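Local coordinates for N-acyl-D-glutamate deacylase (Bordetella bronchiseptica, PDB 3GIP), which catalyses the zinc-dependent hydrolysis of N-acyl-D-glutamate to D-glutamate and the free carboxylic acid, as a member of the amidohydrolase superfamily, at residues D70-E75 against L115-F121. Sequence-based numbering, arbitrary orientation.
Sequences DLMFVE and LGETPLF
Leu115 meets Asp70 and Leu71 at the buried end of the contact. Its CD2 methyl packs 3.4 Å from Asp70 OD2. The Asp70 carboxylate is held by weak hydrogen bonds, OD2 from Gly93 N and OD1 from Ala99 N. Leu115 CB packs on Leu71 CD1. A water accepts from Leu71 N and lies 2.7 Å from Leu115 O, to which it probably donates. The Met72 CE methyl comes to 3.5 Å from Leu115 O.

Gly116 has phi 137°, a backbone shape that favours glycine; the preceding carbonyl O and Glu75 OE2 crowd the place of a side chain. A second water joins Glu117 N to Glu75 OE1.

Thr118 meets the same carboxylate directly. Its backbone N donates to Glu75 OE2 at 3.2 Å, from above the carboxylate plane (49° out of it). The Glu75 side chain runs extended beyond CG (chi2 -169°), which carries the carboxylate across to the 115-121 loop. Thr118 O lies 3.5 Å from Leu71 CD1.

The Leu120 side chain lies roughly perpendicular to that of Leu71, their CD2 methyls 4.0 Å apart. Phe121 adds a looser, oblique contact, its CE2 4.4 Å from Leu71 CD2. Leu71 CD1 thus meets Leu115 and Thr118, and CD2 meets Leu120 and Phe121, so one side chain bridges most of the loop.

The contact joins two loop regions. One follows strand 57-64 and holds the short helix 72-75; the other links strand 87-92 to helix 124-133. The Leu115 side chain is about 10 Å from the zinc ion, bound by Cys95, His218 and His248. None of these ligands belongs to the two segments: this is loop packing near the metal site of the amidohydrolase TIM barrel.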
# COMPACT_ATOMS: atom_id res chain seq x y z
N ASP A 70 -0.57 9.61 0.04
CA ASP A 70 -1.70 10.53 -0.07
C ASP A 70 -1.37 11.95 -0.51
O ASP A 70 -1.98 12.48 -1.44
CB ASP A 70 -2.44 10.62 1.27
CG ASP A 70 -2.99 9.29 1.72
OD1 ASP A 70 -4.23 9.19 1.85
OD2 ASP A 70 -2.20 8.36 1.94
N LEU A 71 -0.41 12.57 0.18
CA LEU A 71 -0.04 13.95 -0.11
C LEU A 71 1.19 14.14 -0.98
O LEU A 71 1.61 15.27 -1.22
CB LEU A 71 0.17 14.69 1.21
CG LEU A 71 -0.87 14.45 2.30
CD1 LEU A 71 -0.40 15.10 3.59
CD2 LEU A 71 -2.22 14.98 1.87
N MET A 72 1.77 13.05 -1.46
CA MET A 72 2.97 13.14 -2.28
C MET A 72 2.74 13.60 -3.71
O MET A 72 3.67 14.07 -4.37
CB MET A 72 3.69 11.79 -2.30
CG MET A 72 4.16 11.34 -0.93
SD MET A 72 5.26 12.54 -0.15
CE MET A 72 4.15 13.35 0.96
N PHE A 73 1.51 13.48 -4.19
CA PHE A 73 1.21 13.89 -5.55
C PHE A 73 1.35 15.40 -5.69
O PHE A 73 1.47 15.92 -6.80
CB PHE A 73 -0.19 13.39 -5.92
CG PHE A 73 -0.38 11.92 -5.64
CD1 PHE A 73 0.35 10.97 -6.34
CD2 PHE A 73 -1.24 11.50 -4.64
CE1 PHE A 73 0.24 9.61 -6.04
CE2 PHE A 73 -1.36 10.14 -4.32
CZ PHE A 73 -0.61 9.20 -5.02
N VAL A 74 1.35 16.10 -4.56
CA VAL A 74 1.52 17.55 -4.57
C VAL A 74 2.90 17.90 -4.00
O VAL A 74 3.56 18.82 -4.48
CB VAL A 74 0.41 18.26 -3.75
CG1 VAL A 74 0.48 17.84 -2.29
CG2 VAL A 74 0.56 19.77 -3.88
N GLU A 75 3.33 17.16 -2.98
CA GLU A 75 4.62 17.41 -2.34
C GLU A 75 5.85 16.94 -3.12
O GLU A 75 6.80 17.70 -3.30
CB GLU A 75 4.64 16.77 -0.95
CG GLU A 75 3.74 17.45 0.06
CD GLU A 75 3.99 16.98 1.48
OE1 GLU A 75 5.18 16.83 1.85
OE2 GLU A 75 3.02 16.77 2.23
N LEU A 115 1.64 10.61 6.82
CA LEU A 115 1.24 11.27 5.57
C LEU A 115 2.11 12.43 5.12
O LEU A 115 2.43 12.55 3.93
CB LEU A 115 -0.20 11.78 5.70
CG LEU A 115 -1.31 10.78 6.03
CD1 LEU A 115 -2.63 11.53 6.13
CD2 LEU A 115 -1.39 9.71 4.95
N GLY A 116 2.47 13.32 6.04
CA GLY A 116 3.30 14.46 5.68
C GLY A 116 2.83 15.75 6.33
O GLY A 116 1.95 15.73 7.19
N GLU A 117 3.40 16.88 5.91
CA GLU A 117 3.07 18.18 6.47
C GLU A 117 1.98 18.96 5.73
O GLU A 117 1.38 19.88 6.29
CB GLU A 117 4.33 19.05 6.57
CG GLU A 117 5.38 18.52 7.53
CD GLU A 117 4.96 18.65 8.98
OE1 GLU A 117 5.69 18.14 9.86
OE2 GLU A 117 3.91 19.26 9.25
N THR A 118 1.74 18.61 4.47
CA THR A 118 0.73 19.30 3.67
C THR A 118 -0.62 19.30 4.38
O THR A 118 -1.11 18.25 4.81
CB THR A 118 0.55 18.64 2.29
OG1 THR A 118 1.76 18.78 1.54
CG2 THR A 118 -0.59 19.30 1.53
N PRO A 119 -1.25 20.48 4.52
CA PRO A 119 -2.55 20.56 5.18
C PRO A 119 -3.54 19.64 4.47
O PRO A 119 -3.61 19.62 3.24
CB PRO A 119 -2.92 22.04 5.02
CG PRO A 119 -1.59 22.71 5.08
CD PRO A 119 -0.74 21.82 4.20
N LEU A 120 -4.30 18.87 5.25
CA LEU A 120 -5.26 17.94 4.67
C LEU A 120 -6.38 18.64 3.90
O LEU A 120 -6.66 19.82 4.12
CB LEU A 120 -5.85 17.05 5.77
CG LEU A 120 -4.81 16.16 6.47
CD1 LEU A 120 -5.50 15.23 7.46
CD2 LEU A 120 -4.07 15.35 5.42
N PHE A 121 -6.99 17.90 2.99
CA PHE A 121 -8.08 18.41 2.16
C PHE A 121 -9.41 18.34 2.90
O PHE A 121 -9.62 17.45 3.73
CB PHE A 121 -8.15 17.62 0.86
CG PHE A 121 -6.99 17.88 -0.07
CD1 PHE A 121 -7.04 18.94 -0.98
CD2 PHE A 121 -5.85 17.10 -0.01
CE1 PHE A 121 -5.96 19.21 -1.82
CE2 PHE A 121 -4.76 17.36 -0.85
CZ PHE A 121 -4.82 18.42 -1.75
O HOH W 1 1.52 11.25 1.71
O HOH W 2 5.94 16.49 4.27